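Local atomic coordinates of rhodopsin (Todarodes pacificus, PDB entry 2Z73), a protein that absorbs light through its retinal chromophore and, as a visual receptor of the squid eye, activates G-protein signalling to phospholipase C. Residues N70-N75 with M126-I131; K321-I326 with D341-D346. One frame throughout, in Å; residues are numbered along the deposited sequence.

Contact 1 (N70-N75 with M126-I131); sequences NMFIIN and MAMISI. With BOG (octyl beta-D-glucopyranoside), chain C.
Phe72 packs against Met128 and Ile129 where transmembrane helices 2 and 3 of the seven-helix rhodopsin-family bundle pass each other near the cytoplasmic side. The two short segments run almost antiparallel, at 165° between their N-to-C directions, with axes 9.3 Å apart at closest approach and the backbones nearest at Phe72 and Ile129.

The contact is apolar. Phe72 points at helix 104-138 and presents one ring face to Met128: CB of Met128 stands over it in a CH-pi contact, 3.8 Å from the centroid of the Phe72 ring and 16° off the ring normal, shifted toward the rim at CE1. Beyond CB the Met128 chain bends at chi2 and chi3 and turns away from helix 70-87; the Met128 side chain also touches Phe158 and Val159 of helix 149-167. Ile129 reaches the other way along Phe72, its CG1 lying 3.4 Å from Phe72 CB and oblique to the ring. With CG1 anti to its carbonyl carbon (chi1 -63°), Ile129 directs its longer branch at Phe72 and brings CD1 to 3.9 Å from Phe72 CB.

Polar bonds stay on the flanks of the pair. Asn75 OD1 is hydrogen-bonded to Trp160 NE1, which ties helix 70-87 to helix 149-167 one turn beyond Phe72.

Lipid-like packing closes another side, where the octyl tail of a bound octyl glucoside lies along the side of the pair, against Ile73 and Ile129. Ile73, which also rests on Val55 and Phe59 of helix 31-61, brings CD1 to within 3.6 Å of C7' of the detergent, and the shorter branch of Ile129 meets the same carbon, with CG2 3.9 Å from C7'.

Contact 2 (K321-I326 with D341-D346); sequences KFREAI and DKETED. With BOG (octyl beta-D-glucopyranoside), chain C.
Arg323 and Glu343 join helix 320-329, the amphipathic cytoplasmic helix 8 of the rhodopsin family, to the chain that returns past it. Lys321, fully extended beyond CG, carries NZ to the glucose head of the octyl glucoside, in a weak hydrogen bond of 3.1 Å to O3. Arg323 grips Glu343 in a side-on, two-nitrogen salt bridge: NE bonds to OE2 at 2.7 Å and NH2 to OE1 at 2.8 Å, both nearly straight, with the guanidinium and carboxylate planes 17° apart. A bend at chi3 (55°) turns the guanidinium edge to the acid, while NH1 bonds to Ser316 O and NH2 also to Cys337 O. A methionine here would probably leave the Glu343 carboxylate without its countercharge and the carbonyls of Ser316 and Cys337 without these donors. Next, Glu324 lays its carboxylate carbon CD against the Thr344 methyl CG2 at 3.8 Å; Thr344 OG1 instead turns back to bond Asp341 O, which also accepts from Thr344 N. Helix 320-329 thus lies between Leu58 of helix 31-61, touched by Phe322, Ala325 and Ile326, and the turn leading into helix 345-351, whose Asp346 rests on helix 246-286.

Contact 1 lies in the buried bundle, its centre about 10 Å from that of the chain, whereas contact 2 is only partly buried on the cytoplasmic side, its centre about 24 Å from that of the chain. They hold different elements: contact 1 joins two transmembrane helices, contact 2 a short helix and the chain following it. Hydrocarbon packing in the membrane-embedded pair gives way to a charged pair and backbone carbonyl acceptors nearer the cytoplasm. Helix 31-61 borders both. One octyl glucoside also spans them, tail at contact 1 and sugar at contact 2, although their nearest atoms remain about 6 Å apart.

Contact 1 (N70-N75 with M126-I131)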
loop_
_atom_site.group_PDB
_atom_site.type_symbol
_atom_site.label_atom_id
_atom_site.label_comp_id
_atom_site.label_asym_id
_atom_site.label_seq_id
_atom_site.Cartn_x
_atom_site.Cartn_y
_atom_site.Cartn_z
ATOM N N ASN A 70 -9.044 -5.422 11.099
ATOM C CA ASN A 70 -9.496 -5.362 9.712
ATOM C C ASN A 70 -9.787 -3.941 9.263
ATOM O O ASN A 70 -9.896 -3.671 8.069
ATOM C CB ASN A 70 -10.737 -6.228 9.531
ATOM C CG ASN A 70 -10.400 -7.678 9.356
ATOM O OD1 ASN A 70 -11.279 -8.532 9.368
ATOM N ND2 ASN A 70 -9.124 -7.969 9.172
ATOM N N MET A 71 -9.932 -3.039 10.229
ATOM C CA MET A 71 -10.167 -1.639 9.919
ATOM C C MET A 71 -8.942 -1.154 9.131
ATOM O O MET A 71 -9.074 -0.400 8.163
ATOM C CB MET A 71 -10.336 -0.830 11.212
ATOM C CG MET A 71 -11.692 -1.018 11.908
ATOM S SD MET A 71 -11.805 -0.252 13.564
ATOM C CE MET A 71 -11.408 1.497 13.130
ATOM N N PHE A 72 -7.755 -1.609 9.547
ATOM C CA PHE A 72 -6.516 -1.237 8.873
ATOM C C PHE A 72 -6.620 -1.649 7.411
ATOM O O PHE A 72 -6.248 -0.889 6.522
ATOM C CB PHE A 72 -5.293 -1.926 9.493
ATOM C CG PHE A 72 -5.038 -1.567 10.934
ATOM C CD1 PHE A 72 -5.188 -0.263 11.388
ATOM C CD2 PHE A 72 -4.637 -2.544 11.843
ATOM C CE1 PHE A 72 -4.947 0.061 12.731
ATOM C CE2 PHE A 72 -4.395 -2.230 13.180
ATOM C CZ PHE A 72 -4.551 -0.931 13.625
ATOM N N ILE A 73 -7.120 -2.862 7.172
ATOM C CA ILE A 73 -7.277 -3.375 5.812
ATOM C C ILE A 73 -8.188 -2.451 5.008
ATOM O O ILE A 73 -7.912 -2.132 3.850
ATOM C CB ILE A 73 -7.890 -4.805 5.797
ATOM C CG1 ILE A 73 -6.822 -5.842 6.152
ATOM C CG2 ILE A 73 -8.462 -5.125 4.417
ATOM C CD1 ILE A 73 -7.350 -7.277 6.205
ATOM N N ILE A 74 -9.275 -2.024 5.635
ATOM C CA ILE A 74 -10.206 -1.140 4.972
ATOM C C ILE A 74 -9.510 0.179 4.670
ATOM O O ILE A 74 -9.567 0.682 3.546
ATOM C CB ILE A 74 -11.474 -0.923 5.848
ATOM C CG1 ILE A 74 -12.284 -2.229 5.891
ATOM C CG2 ILE A 74 -12.342 0.205 5.284
ATOM C CD1 ILE A 74 -13.429 -2.230 6.871
ATOM N N ASN A 75 -8.840 0.728 5.678
ATOM C CA ASN A 75 -8.128 1.991 5.528
ATOM C C ASN A 75 -7.138 1.905 4.360
ATOM O O ASN A 75 -7.009 2.850 3.573
ATOM C CB ASN A 75 -7.387 2.341 6.824
ATOM C CG ASN A 75 -6.687 3.684 6.742
ATOM O OD1 ASN A 75 -7.334 4.731 6.690
ATOM N ND2 ASN A 75 -5.363 3.662 6.717
ATOM N N MET A 126 0.173 -0.276 6.740
ATOM C CA MET A 126 0.786 -1.593 6.831
ATOM C C MET A 126 1.576 -1.661 8.139
ATOM O O MET A 126 1.590 -2.691 8.811
ATOM C CB MET A 126 1.692 -1.861 5.623
ATOM C CG MET A 126 0.924 -2.240 4.360
ATOM S SD MET A 126 1.970 -2.592 2.918
ATOM C CE MET A 126 1.103 -1.712 1.608
ATOM N N ALA A 127 2.206 -0.550 8.513
ATOM C CA ALA A 127 2.962 -0.509 9.758
ATOM C C ALA A 127 2.020 -0.857 10.919
ATOM O O ALA A 127 2.343 -1.709 11.752
ATOM C CB ALA A 127 3.564 0.877 9.962
ATOM N N MET A 128 0.858 -0.203 10.972
ATOM C CA MET A 128 -0.116 -0.466 12.024
ATOM C C MET A 128 -0.543 -1.928 11.981
ATOM O O MET A 128 -0.864 -2.532 13.014
ATOM C CB MET A 128 -1.361 0.404 11.852
ATOM C CG MET A 128 -1.101 1.886 11.888
ATOM S SD MET A 128 -0.130 2.341 13.328
ATOM C CE MET A 128 1.084 3.391 12.557
ATOM N N ILE A 129 -0.562 -2.500 10.781
ATOM C CA ILE A 129 -0.954 -3.885 10.638
ATOM C C ILE A 129 0.158 -4.780 11.154
ATOM O O ILE A 129 -0.102 -5.826 11.749
ATOM C CB ILE A 129 -1.238 -4.253 9.176
ATOM C CG1 ILE A 129 -2.417 -3.433 8.652
ATOM C CG2 ILE A 129 -1.547 -5.749 9.073
ATOM C CD1 ILE A 129 -2.720 -3.654 7.171
ATOM N N SER A 130 1.400 -4.362 10.931
ATOM C CA SER A 130 2.553 -5.133 11.376
ATOM C C SER A 130 2.622 -5.121 12.899
ATOM O O SER A 130 3.168 -6.041 13.514
ATOM C CB SER A 130 3.843 -4.545 10.805
ATOM O OG SER A 130 4.133 -3.294 11.401
ATOM N N ILE A 131 2.064 -4.076 13.502
ATOM C CA ILE A 131 2.057 -3.946 14.949
ATOM C C ILE A 131 1.041 -4.906 15.544
ATOM O O ILE A 131 1.304 -5.580 16.546
ATOM C CB ILE A 131 1.710 -2.519 15.362
ATOM C CG1 ILE A 131 2.798 -1.568 14.863
ATOM C CG2 ILE A 131 1.567 -2.431 16.855
ATOM C CD1 ILE A 131 2.552 -0.123 15.210
HETATM C C1 BOG C . -8.642 -12.095 13.077
HETATM O O1 BOG C . -7.449 -11.570 12.682
HETATM C C2 BOG C . -8.566 -13.463 12.450
HETATM O O2 BOG C . -8.457 -13.425 10.975
HETATM C C3 BOG C . -9.835 -14.042 12.889
HETATM O O3 BOG C . -9.769 -15.305 12.333
HETATM C C4 BOG C . -9.909 -14.047 14.470
HETATM O O4 BOG C . -11.114 -14.600 14.898
HETATM C C5 BOG C . -9.965 -12.689 15.032
HETATM O O5 BOG C . -8.731 -12.140 14.585
HETATM C C6 BOG C . -10.026 -12.689 16.618
HETATM O O6 BOG C . -10.095 -11.250 17.120
HETATM C "C1'" BOG C . -7.848 -10.263 12.375
HETATM C "C2'" BOG C . -6.566 -9.599 12.293
HETATM C "C3'" BOG C . -6.609 -9.018 10.921
HETATM C "C4'" BOG C . -5.253 -9.177 10.526
HETATM C "C5'" BOG C . -5.133 -8.319 9.323
HETATM C "C6'" BOG C . -4.090 -8.988 8.611
HETATM C "C7'" BOG C . -4.018 -8.180 7.379
HETATM C "C8'" BOG C . -3.519 -9.138 6.446
#

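Contact 2 (K321-I326 with D341-D346)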
loop_
_atom_site.group_PDB
_atom_site.type_symbol
_atom_site.label_atom_id
_atom_site.label_comp_id
_atom_site.label_asym_id
_atom_site.label_seq_id
_atom_site.Cartn_x
_atom_site.Cartn_y
_atom_site.Cartn_z
ATOM N N LYS A 321 -11.129 -16.201 4.764
ATOM C CA LYS A 321 -12.411 -15.562 5.037
ATOM C C LYS A 321 -12.822 -14.652 3.894
ATOM O O LYS A 321 -13.971 -14.670 3.464
ATOM C CB LYS A 321 -12.365 -14.759 6.342
ATOM C CG LYS A 321 -12.587 -15.602 7.590
ATOM C CD LYS A 321 -12.531 -14.759 8.854
ATOM C CE LYS A 321 -12.752 -15.613 10.090
ATOM N NZ LYS A 321 -12.675 -14.820 11.348
ATOM N N PHE A 322 -11.873 -13.871 3.389
ATOM C CA PHE A 322 -12.151 -12.953 2.291
ATOM C C PHE A 322 -12.550 -13.720 1.043
ATOM O O PHE A 322 -13.488 -13.340 0.340
ATOM C CB PHE A 322 -10.924 -12.098 1.993
ATOM C CG PHE A 322 -11.126 -11.116 0.877
ATOM C CD1 PHE A 322 -12.114 -10.143 0.959
ATOM C CD2 PHE A 322 -10.320 -11.155 -0.250
ATOM C CE1 PHE A 322 -12.291 -9.224 -0.066
ATOM C CE2 PHE A 322 -10.487 -10.240 -1.280
ATOM C CZ PHE A 322 -11.475 -9.271 -1.188
ATOM N N ARG A 323 -11.837 -14.801 0.762
ATOM C CA ARG A 323 -12.145 -15.613 -0.405
ATOM C C ARG A 323 -13.521 -16.238 -0.249
ATOM O O ARG A 323 -14.231 -16.471 -1.232
ATOM C CB ARG A 323 -11.091 -16.716 -0.578
ATOM C CG ARG A 323 -9.807 -16.247 -1.242
ATOM C CD ARG A 323 -8.720 -17.297 -1.136
ATOM N NE ARG A 323 -9.120 -18.602 -1.663
ATOM C CZ ARG A 323 -9.228 -18.905 -2.954
ATOM N NH1 ARG A 323 -8.964 -17.995 -3.886
ATOM N NH2 ARG A 323 -9.592 -20.126 -3.315
ATOM N N GLU A 324 -13.894 -16.509 0.993
ATOM C CA GLU A 324 -15.192 -17.105 1.284
ATOM C C GLU A 324 -16.233 -16.099 0.803
ATOM O O GLU A 324 -17.021 -16.366 -0.103
ATOM C CB GLU A 324 -15.314 -17.325 2.796
ATOM C CG GLU A 324 -16.217 -18.458 3.235
ATOM C CD GLU A 324 -16.510 -18.399 4.726
ATOM O OE1 GLU A 324 -17.030 -19.391 5.278
ATOM O OE2 GLU A 324 -16.224 -17.345 5.342
ATOM N N ALA A 325 -16.203 -14.921 1.411
ATOM C CA ALA A 325 -17.119 -13.841 1.078
ATOM C C ALA A 325 -17.250 -13.614 -0.426
ATOM O O ALA A 325 -18.351 -13.449 -0.941
ATOM C CB ALA A 325 -16.660 -12.548 1.772
ATOM N N ILE A 326 -16.135 -13.594 -1.139
ATOM C CA ILE A 326 -16.208 -13.373 -2.577
ATOM C C ILE A 326 -17.065 -14.450 -3.225
ATOM O O ILE A 326 -17.983 -14.152 -3.983
ATOM C CB ILE A 326 -14.791 -13.361 -3.232
ATOM C CG1 ILE A 326 -13.979 -12.184 -2.693
ATOM C CG2 ILE A 326 -14.908 -13.215 -4.750
ATOM C CD1 ILE A 326 -12.645 -12.009 -3.372
ATOM N N ASP A 341 -14.446 -25.154 1.146
ATOM C CA ASP A 341 -14.717 -25.106 2.577
ATOM C C ASP A 341 -13.462 -25.310 3.415
ATOM O O ASP A 341 -13.256 -24.623 4.417
ATOM C CB ASP A 341 -15.745 -26.170 2.944
ATOM C CG ASP A 341 -16.930 -26.176 2.006
ATOM O OD1 ASP A 341 -17.804 -27.063 2.143
ATOM O OD2 ASP A 341 -16.983 -25.292 1.126
ATOM N N LYS A 342 -12.625 -26.257 3.002
ATOM C CA LYS A 342 -11.403 -26.565 3.734
ATOM C C LYS A 342 -10.503 -25.367 4.017
ATOM O O LYS A 342 -9.667 -25.420 4.916
ATOM C CB LYS A 342 -10.600 -27.645 2.999
ATOM C CG LYS A 342 -11.093 -29.070 3.243
ATOM C CD LYS A 342 -10.123 -30.099 2.668
ATOM C CE LYS A 342 -10.350 -31.494 3.253
ATOM N NZ LYS A 342 -11.689 -32.069 2.928
ATOM N N GLU A 343 -10.678 -24.287 3.263
ATOM C CA GLU A 343 -9.856 -23.094 3.448
ATOM C C GLU A 343 -10.173 -22.357 4.754
ATOM O O GLU A 343 -9.336 -21.618 5.278
ATOM C CB GLU A 343 -10.050 -22.133 2.269
ATOM C CG GLU A 343 -9.941 -22.777 0.888
ATOM C CD GLU A 343 -10.005 -21.756 -0.245
ATOM O OE1 GLU A 343 -10.057 -22.163 -1.430
ATOM O OE2 GLU A 343 -9.996 -20.545 0.049
ATOM N N THR A 344 -11.374 -22.565 5.281
ATOM C CA THR A 344 -11.810 -21.893 6.501
ATOM C C THR A 344 -11.771 -22.749 7.769
ATOM O O THR A 344 -12.100 -22.277 8.857
ATOM C CB THR A 344 -13.240 -21.346 6.320
ATOM O OG1 THR A 344 -14.085 -22.383 5.812
ATOM C CG2 THR A 344 -13.240 -20.179 5.340
ATOM N N GLU A 345 -11.357 -24.001 7.625
ATOM C CA GLU A 345 -11.289 -24.921 8.750
ATOM C C GLU A 345 -10.538 -24.367 9.954
ATOM O O GLU A 345 -11.089 -24.305 11.052
ATOM C CB GLU A 345 -10.648 -26.234 8.306
ATOM C CG GLU A 345 -11.399 -26.919 7.182
ATOM C CD GLU A 345 -10.707 -28.174 6.706
ATOM O OE1 GLU A 345 -9.519 -28.090 6.327
ATOM O OE2 GLU A 345 -11.350 -29.244 6.709
ATOM N N ASP A 346 -9.285 -23.965 9.750
ATOM C CA ASP A 346 -8.476 -23.429 10.840
ATOM C C ASP A 346 -9.160 -22.298 11.603
ATOM O O ASP A 346 -8.883 -22.088 12.784
ATOM C CB ASP A 346 -7.115 -22.950 10.326
ATOM C CG ASP A 346 -6.120 -24.091 10.139
ATOM O OD1 ASP A 346 -6.347 -24.950 9.260
ATOM O OD2 ASP A 346 -5.110 -24.127 10.875
HETATM C C1 BOG C . -8.642 -12.095 13.077
HETATM O O1 BOG C . -7.449 -11.570 12.682
HETATM C C2 BOG C . -8.566 -13.463 12.450
HETATM O O2 BOG C . -8.457 -13.425 10.975
HETATM C C3 BOG C . -9.835 -14.042 12.889
HETATM O O3 BOG C . -9.769 -15.305 12.333
HETATM C C4 BOG C . -9.909 -14.047 14.470
HETATM O O4 BOG C . -11.114 -14.600 14.898
HETATM C C5 BOG C . -9.965 -12.689 15.032
HETATM O O5 BOG C . -8.731 -12.140 14.585
HETATM C C6 BOG C . -10.026 -12.689 16.618
HETATM O O6 BOG C . -10.095 -11.250 17.120
HETATM C "C1'" BOG C . -7.848 -10.263 12.375
HETATM C "C2'" BOG C . -6.566 -9.599 12.293
HETATM C "C3'" BOG C . -6.609 -9.018 10.921
HETATM C "C4'" BOG C . -5.253 -9.177 10.526
HETATM C "C5'" BOG C . -5.133 -8.319 9.323
HETATM C "C6'" BOG C . -4.090 -8.988 8.611
HETATM C "C7'" BOG C . -4.018 -8.180 7.379
HETATM C "C8'" BOG C . -3.519 -9.138 6.446
#